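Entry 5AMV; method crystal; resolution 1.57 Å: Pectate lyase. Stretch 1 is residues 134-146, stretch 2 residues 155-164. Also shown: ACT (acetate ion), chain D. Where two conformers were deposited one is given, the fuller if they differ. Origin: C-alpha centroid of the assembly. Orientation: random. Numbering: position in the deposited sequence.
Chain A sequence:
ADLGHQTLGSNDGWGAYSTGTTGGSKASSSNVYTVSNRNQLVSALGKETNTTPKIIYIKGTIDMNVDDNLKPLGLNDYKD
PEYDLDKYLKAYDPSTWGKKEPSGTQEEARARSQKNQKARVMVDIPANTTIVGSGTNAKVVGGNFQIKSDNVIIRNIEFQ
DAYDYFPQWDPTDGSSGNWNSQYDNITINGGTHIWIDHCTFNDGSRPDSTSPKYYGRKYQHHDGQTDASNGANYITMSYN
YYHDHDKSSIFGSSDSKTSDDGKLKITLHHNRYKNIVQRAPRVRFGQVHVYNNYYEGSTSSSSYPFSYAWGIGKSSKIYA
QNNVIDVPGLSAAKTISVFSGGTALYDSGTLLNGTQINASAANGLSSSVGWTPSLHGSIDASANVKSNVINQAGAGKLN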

ATOM      1  N   SER A 134      -0.995  -5.480  19.505  1.00  8.91           N
ATOM      2  CA  SER A 134      -0.794  -5.397  20.947  0.50  9.51           C
ATOM      3  C   SER A 134       0.642  -4.947  21.235  1.00  9.57           C
ATOM      4  O   SER A 134       1.607  -5.523  20.713  1.00 10.26           O
ATOM      5  N   GLY A 135       0.798  -3.915  22.056  1.00  9.44           N
ATOM      6  CA  GLY A 135       2.128  -3.460  22.413  1.00  9.11           C
ATOM      7  C   GLY A 135       2.855  -2.883  21.209  1.00  8.83           C
ATOM      8  O   GLY A 135       2.233  -2.345  20.299  1.00  8.94           O
ATOM      9  N   THR A 136       4.181  -3.023  21.194  1.00  8.36           N
ATOM     10  CA  THR A 136       4.987  -2.306  20.220  1.00  8.61           C
ATOM     11  C   THR A 136       5.667  -3.237  19.203  1.00  9.61           C
ATOM     12  O   THR A 136       6.466  -2.763  18.375  1.00 11.80           O
ATOM     13  N   ASN A 137       5.342  -4.525  19.225  1.00  8.84           N
ATOM     14  CA  ASN A 137       6.042  -5.452  18.327  1.00  9.12           C
ATOM     15  C   ASN A 137       5.098  -6.385  17.590  1.00  8.86           C
ATOM     16  O   ASN A 137       5.512  -7.475  17.162  1.00  9.39           O
ATOM     17  N   ALA A 138       3.838  -5.953  17.389  1.00  7.68           N
ATOM     18  CA  ALA A 138       2.903  -6.743  16.574  1.00  8.27           C
ATOM     19  C   ALA A 138       3.341  -6.701  15.111  1.00  7.91           C
ATOM     20  O   ALA A 138       3.563  -5.634  14.570  1.00  8.72           O
ATOM     21  N   LYS A 139       3.425  -7.860  14.464  1.00  7.40           N
ATOM     22  CA  LYS A 139       3.954  -7.942  13.089  0.50  7.84           C
ATOM     23  C   LYS A 139       3.103  -8.923  12.290  1.00  7.64           C
ATOM     24  O   LYS A 139       2.675  -9.955  12.819  1.00  7.83           O
ATOM     25  N   VAL A 140       2.860  -8.586  11.025  1.00  6.68           N
ATOM     26  CA  VAL A 140       2.299  -9.531  10.072  1.00  6.65           C
ATOM     27  C   VAL A 140       3.393  -9.699   8.997  1.00  7.24           C
ATOM     28  O   VAL A 140       3.813  -8.730   8.362  1.00  6.90           O
ATOM     29  N   VAL A 141       3.849 -10.946   8.802  1.00  7.77           N
ATOM     30  CA  VAL A 141       4.985 -11.222   7.958  1.00  8.15           C
ATOM     31  C   VAL A 141       4.553 -12.068   6.771  1.00  7.07           C
ATOM     32  O   VAL A 141       3.997 -13.153   6.958  1.00  8.00           O
ATOM     33  N   GLY A 142       4.773 -11.558   5.555  1.00  7.25           N
ATOM     34  CA  GLY A 142       4.374 -12.294   4.336  1.00  6.97           C
ATOM     35  C   GLY A 142       2.908 -12.150   3.918  1.00  6.67           C
ATOM     36  O   GLY A 142       2.558 -12.512   2.804  1.00  6.31           O
ATOM     37  N   GLY A 143       2.073 -11.587   4.796  1.00  6.36           N
ATOM     38  CA  GLY A 143       0.636 -11.532   4.566  1.00  6.77           C
ATOM     39  C   GLY A 143       0.168 -10.363   3.698  1.00  6.19           C
ATOM     40  O   GLY A 143       0.845  -9.329   3.603  1.00  7.06           O
ATOM     41  N   ASN A 144      -0.992 -10.553   3.106  1.00  6.28           N
ATOM     42  CA  ASN A 144      -1.655  -9.500   2.314  1.00  6.90           C
ATOM     43  C   ASN A 144      -3.065  -9.449   2.827  1.00  7.71           C
ATOM     44  O   ASN A 144      -3.844 -10.392   2.606  1.00  8.81           O
ATOM     45  N   PHE A 145      -3.410  -8.383   3.561  1.00  6.96           N
ATOM     46  CA  PHE A 145      -4.808  -8.185   3.991  1.00  7.09           C
ATOM     47  C   PHE A 145      -5.571  -7.570   2.820  1.00  7.69           C
ATOM     48  O   PHE A 145      -5.123  -6.567   2.277  1.00  8.31           O
ATOM     49  N   GLN A 146      -6.707  -8.171   2.423  1.00  7.83           N
ATOM     50  CA  GLN A 146      -7.539  -7.558   1.369  1.00  6.65           C
ATOM     51  C   GLN A 146      -8.821  -7.031   2.000  1.00  8.74           C
ATOM     52  O   GLN A 146      -9.436  -7.725   2.804  1.00  8.92           O
ATOM     53  N   ARG A 155      -4.572  -0.756  12.769  1.00  6.82           N
ATOM     54  CA  ARG A 155      -3.653   0.122  13.490  1.00  7.16           C
ATOM     55  C   ARG A 155      -2.536  -0.626  14.217  1.00  7.45           C
ATOM     56  O   ARG A 155      -2.750  -1.728  14.723  1.00  7.30           O
ATOM     57  N   ASN A 156      -1.403   0.045  14.338  1.00  6.14           N
ATOM     58  CA  ASN A 156      -0.326  -0.329  15.261  1.00  7.65           C
ATOM     59  C   ASN A 156       0.288  -1.698  14.957  1.00  7.94           C
ATOM     60  O   ASN A 156       0.649  -2.455  15.880  1.00  7.78           O
ATOM     61  N   ILE A 157       0.413  -1.991  13.658  1.00  6.58           N
ATOM     62  CA  ILE A 157       1.004  -3.254  13.195  1.00  5.86           C
ATOM     63  C   ILE A 157       2.113  -2.945  12.189  1.00  5.86           C
ATOM     64  O   ILE A 157       1.942  -2.096  11.327  1.00  5.85           O
ATOM     65  N   GLU A 158       3.179  -3.714  12.282  1.00  5.40           N
ATOM     66  CA  GLU A 158       4.275  -3.668  11.315  1.00  6.09           C
ATOM     67  C   GLU A 158       4.040  -4.800  10.306  1.00  6.27           C
ATOM     68  O   GLU A 158       4.075  -5.981  10.657  1.00  6.93           O
ATOM     69  N   PHE A 159       3.793  -4.428   9.044  1.00  6.40           N
ATOM     70  CA  PHE A 159       3.633  -5.426   7.966  1.00  6.28           C
ATOM     71  C   PHE A 159       4.957  -5.524   7.244  1.00  7.10           C
ATOM     72  O   PHE A 159       5.490  -4.509   6.830  1.00  7.12           O
ATOM     73  N   GLN A 160       5.481  -6.737   7.071  1.00  6.42           N
ATOM     74  CA  GLN A 160       6.777  -6.947   6.434  1.00  6.76           C
ATOM     75  C   GLN A 160       6.595  -7.890   5.247  1.00  6.62           C
ATOM     76  O   GLN A 160       5.915  -8.913   5.355  1.00  6.21           O
ATOM     77  N   ASP A 161       7.265  -7.540   4.143  1.00  6.29           N
ATOM     78  CA  ASP A 161       7.697  -8.501   3.134  1.00  5.80           C
ATOM     79  C   ASP A 161       6.563  -9.372   2.601  1.00  6.44           C
ATOM     80  O   ASP A 161       6.528 -10.589   2.835  1.00  7.03           O
ATOM     81  N   ALA A 162       5.604  -8.720   1.910  1.00  6.20           N
ATOM     82  CA  ALA A 162       4.559  -9.455   1.217  1.00  6.59           C
ATOM     83  C   ALA A 162       5.173  -9.968  -0.123  1.00  7.13           C
ATOM     84  O   ALA A 162       5.234  -9.247  -1.139  1.00  6.16           O
ATOM     85  N   TYR A 163       5.741 -11.176  -0.061  1.00  6.97           N
ATOM     86  CA  TYR A 163       6.703 -11.664  -1.043  1.00  5.33           C
ATOM     87  C   TYR A 163       6.049 -12.727  -1.908  1.00  5.89           C
ATOM     88  O   TYR A 163       5.446 -13.680  -1.385  1.00  5.94           O
ATOM     89  N   ASP A 164       6.200 -12.577  -3.218  1.00  5.35           N
ATOM     90  CA  ASP A 164       5.600 -13.546  -4.159  1.00  6.05           C
ATOM     91  C   ASP A 164       6.732 -14.372  -4.748  1.00  6.91           C
ATOM     92  O   ASP A 164       7.639 -13.831  -5.417  1.00  6.17           O
TER

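The two stretches meet as neighbouring parallel β-strands, with an apolar cluster on one face of the sheet and a polar, partly exposed row on the other. Strands 139-141 and 158-160 run 13° apart, and backbone hydrogen bonds fix the register: E158 N to A138 O is 3.0 Å, while V140 N to E158 O, Q160 N to V140 O and G142 N to Q160 O are each 2.9 Å.

Bridge partners V140 (chi1 t) and F159 (chi1 m, chi2 85°) share the buried face. V140 CB lies 3.8 Å from F159 CD2, and V140 CG2 3.8 Å from I157 CG2. F159 turns its edge to the ring face of F145 (chi1 m): the planes meet at 89°, and F159 CZ is 3.7 Å from F145 CE2.

K139, V141, E158 and Q160 occupy the other face. K139 (m, t, t, p) leaves NZ 4.3 Å from E158 OE1, too far for a salt bridge; water 2 bonds E158 OE1 at 2.5 Å and K139 NZ weakly at 3.4 Å. Q160 NE2 donates to E158 OE2 (2.9 Å, 177°), and Q160 OE1 sits 3.6 Å from V141 CG2.

At one end, N156 (chi1 t) reaches across, its ND2 donating to G135 O at 2.8 Å. Beyond the other, Y163 OH donates to acetate OXT at 2.6 Å.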

ATOM      1  CB  SER A 134      -1.072  -6.763  21.592  0.50  8.98           C
ATOM      2  OG  SER A 134      -2.452  -7.065  21.585  0.50  8.02           O
ATOM      3  CB  THR A 136       6.072  -1.434  20.878  1.00  8.82           C
ATOM      4  OG1 THR A 136       7.000  -2.269  21.584  1.00 12.57           O
ATOM      5  CG2 THR A 136       5.458  -0.368  21.795  1.00 10.30           C
ATOM      6  CB  ASN A 137       7.075  -6.277  19.127  1.00  8.57           C
ATOM      7  CG  ASN A 137       6.412  -7.216  20.155  1.00 11.30           C
ATOM      8  OD1 ASN A 137       5.228  -7.071  20.502  1.00 11.34           O
ATOM      9  ND2 ASN A 137       7.189  -8.210  20.637  1.00 11.93           N
ATOM     10  CB  ALA A 138       1.503  -6.201  16.705  1.00  6.60           C
ATOM     11  CB  LYS A 139       5.403  -8.455  13.102  0.50  8.58           C
ATOM     12  CG  LYS A 139       6.413  -7.554  13.788  0.50 10.98           C
ATOM     13  CD  LYS A 139       7.777  -8.253  13.764  0.50 13.80           C
ATOM     14  CE  LYS A 139       8.880  -7.448  14.437  0.50 17.97           C
ATOM     15  NZ  LYS A 139       8.527  -6.975  15.810  0.50 20.56           N
ATOM     16  CB  VAL A 140       0.975  -8.990   9.448  1.00  6.77           C
ATOM     17  CG1 VAL A 140       0.545  -9.836   8.246  1.00  7.81           C
ATOM     18  CG2 VAL A 140      -0.124  -8.950  10.489  1.00  7.03           C
ATOM     19  CB  VAL A 141       6.147 -11.955   8.746  1.00  7.82           C
ATOM     20  CG1 VAL A 141       7.343 -12.181   7.840  1.00  8.43           C
ATOM     21  CG2 VAL A 141       6.600 -11.064   9.930  1.00 10.38           C
ATOM     22  CB  ASN A 144      -1.586  -9.887   0.830  1.00  6.37           C
ATOM     23  CG  ASN A 144      -2.238  -8.846  -0.118  1.00  7.71           C
ATOM     24  OD1 ASN A 144      -2.950  -7.881   0.271  1.00 10.51           O
ATOM     25  ND2 ASN A 144      -1.972  -9.042  -1.355  1.00  5.34           N
ATOM     26  CB  PHE A 145      -4.914  -7.225   5.188  1.00  6.74           C
ATOM     27  CG  PHE A 145      -4.505  -7.805   6.528  1.00  7.77           C
ATOM     28  CD1 PHE A 145      -3.941  -9.079   6.647  1.00  7.61           C
ATOM     29  CD2 PHE A 145      -4.624  -6.994   7.675  1.00 11.53           C
ATOM     30  CE1 PHE A 145      -3.535  -9.589   7.916  1.00  9.10           C
ATOM     31  CE2 PHE A 145      -4.233  -7.484   8.940  1.00 10.30           C
ATOM     32  CZ  PHE A 145      -3.682  -8.768   9.053  1.00  8.24           C
ATOM     33  CB  GLN A 146      -7.867  -8.588   0.253  1.00  8.08           C
ATOM     34  CG  GLN A 146      -8.741  -7.928  -0.794  1.00  8.42           C
ATOM     35  CD  GLN A 146      -8.955  -8.728  -2.071  1.00 13.06           C
ATOM     36  OE1 GLN A 146      -8.693  -8.211  -3.176  1.00 16.21           O
ATOM     37  NE2 GLN A 146      -9.474  -9.962  -1.945  1.00 14.61           N
ATOM     38  CB  ARG A 155      -4.378   1.011  14.535  1.00  7.19           C
ATOM     39  CG  ARG A 155      -5.573   1.801  13.932  1.00  7.58           C
ATOM     40  CD  ARG A 155      -6.356   2.626  14.971  1.00  8.24           C
ATOM     41  NE  ARG A 155      -5.554   3.752  15.451  1.00  7.83           N
ATOM     42  CZ  ARG A 155      -5.882   4.497  16.503  1.00  9.46           C
ATOM     43  NH1 ARG A 155      -6.962   4.217  17.223  1.00 10.89           N
ATOM     44  NH2 ARG A 155      -5.098   5.504  16.861  1.00  8.82           N
ATOM     45  CB  ASN A 156      -0.813  -0.292  16.722  1.00  7.02           C
ATOM     46  CG  ASN A 156       0.340  -0.275  17.693  1.00  8.16           C
ATOM     47  OD1 ASN A 156       1.305   0.467  17.499  1.00  8.30           O
ATOM     48  ND2 ASN A 156       0.215  -1.043  18.785  1.00  7.63           N
ATOM     49  CB  ILE A 157      -0.047  -4.161  12.498  1.00  5.29           C
ATOM     50  CG1 ILE A 157      -1.132  -4.625  13.476  1.00  6.81           C
ATOM     51  CG2 ILE A 157       0.605  -5.422  11.815  1.00  5.14           C
ATOM     52  CD1 ILE A 157      -2.490  -4.831  12.759  1.00  7.84           C
ATOM     53  CB  GLU A 158       5.657  -3.810  11.990  1.00  7.54           C
ATOM     54  CG  GLU A 158       6.793  -3.830  10.931  1.00  7.78           C
ATOM     55  CD  GLU A 158       8.175  -3.987  11.543  1.00 14.57           C
ATOM     56  OE1 GLU A 158       8.292  -3.936  12.796  1.00 16.70           O
ATOM     57  OE2 GLU A 158       9.150  -4.124  10.777  1.00 11.34           O
ATOM     58  CB  PHE A 159       2.583  -4.885   6.965  1.00  6.74           C
ATOM     59  CG  PHE A 159       1.181  -4.906   7.494  1.00  6.75           C
ATOM     60  CD1 PHE A 159       0.656  -3.853   8.293  1.00  6.86           C
ATOM     61  CD2 PHE A 159       0.359  -5.988   7.199  1.00  8.46           C
ATOM     62  CE1 PHE A 159      -0.659  -3.890   8.755  1.00  7.67           C
ATOM     63  CE2 PHE A 159      -0.958  -6.049   7.668  1.00  7.14           C
ATOM     64  CZ  PHE A 159      -1.474  -5.010   8.446  1.00  7.75           C
ATOM     65  CB  GLN A 160       7.726  -7.648   7.402  1.00  6.72           C
ATOM     66  CG  GLN A 160       8.005  -6.909   8.724  1.00  7.35           C
ATOM     67  CD  GLN A 160       9.074  -7.650   9.521  1.00 12.45           C
ATOM     68  OE1 GLN A 160       9.310  -8.837   9.298  1.00 15.60           O
ATOM     69  NE2 GLN A 160       9.731  -6.960  10.413  1.00 16.21           N
ATOM     70  CB  ASP A 161       8.851  -9.353   3.736  1.00  5.11           C
ATOM     71  CG  ASP A 161       9.627 -10.134   2.678  1.00  6.35           C
ATOM     72  OD1 ASP A 161       9.437  -9.893   1.483  1.00  7.28           O
ATOM     73  OD2 ASP A 161      10.420 -11.001   3.069  1.00  6.85           O
ATOM     74  CB  ALA A 162       3.293  -8.535   1.023  1.00  5.31           C
ATOM     75  CB  TYR A 163       7.869 -12.319  -0.289  1.00  5.27           C
ATOM     76  CG  TYR A 163       9.072 -12.762  -1.098  1.00  5.67           C
ATOM     77  CD1 TYR A 163       9.085 -13.999  -1.765  1.00  5.19           C
ATOM     78  CD2 TYR A 163      10.190 -11.913  -1.250  1.00  4.41           C
ATOM     79  CE1 TYR A 163      10.201 -14.421  -2.445  1.00  6.92           C
ATOM     80  CE2 TYR A 163      11.335 -12.335  -1.954  1.00  5.82           C
ATOM     81  CZ  TYR A 163      11.311 -13.579  -2.585  1.00  6.25           C
ATOM     82  OH  TYR A 163      12.420 -14.000  -3.312  1.00  6.36           O
ATOM     83  CB  ASP A 164       4.874 -12.722  -5.259  1.00  5.15           C
ATOM     84  CG  ASP A 164       4.112 -13.544  -6.261  1.00  6.74           C
ATOM     85  OD1 ASP A 164       4.341 -14.753  -6.432  1.00  7.47           O
ATOM     86  OD2 ASP A 164       3.229 -12.916  -6.916  1.00  7.10           O
TER
HETATM   87  C   ACT D 402      13.349 -17.170  -3.877  1.00 14.37           C
HETATM   88  O   ACT D 402      13.733 -17.120  -2.677  1.00 13.77           O
HETATM   89  OXT ACT D 402      12.374 -16.441  -4.223  1.00 11.20           O
HETATM   90  CH3 ACT D 402      14.023 -18.103  -4.839  1.00 14.04           C
HETATM   91  O   HOH W   1       2.801  -3.124  17.518  1.00  8.12           O
HETATM   92  O   HOH W   2       7.418  -3.864  15.169  1.00 17.57           O
HETATM   93  O   HOH W   3       4.642 -13.731   1.253  1.00  6.42           O
HETATM   94  O   HOH W   4       2.844  -7.941   5.081  1.00  6.94           O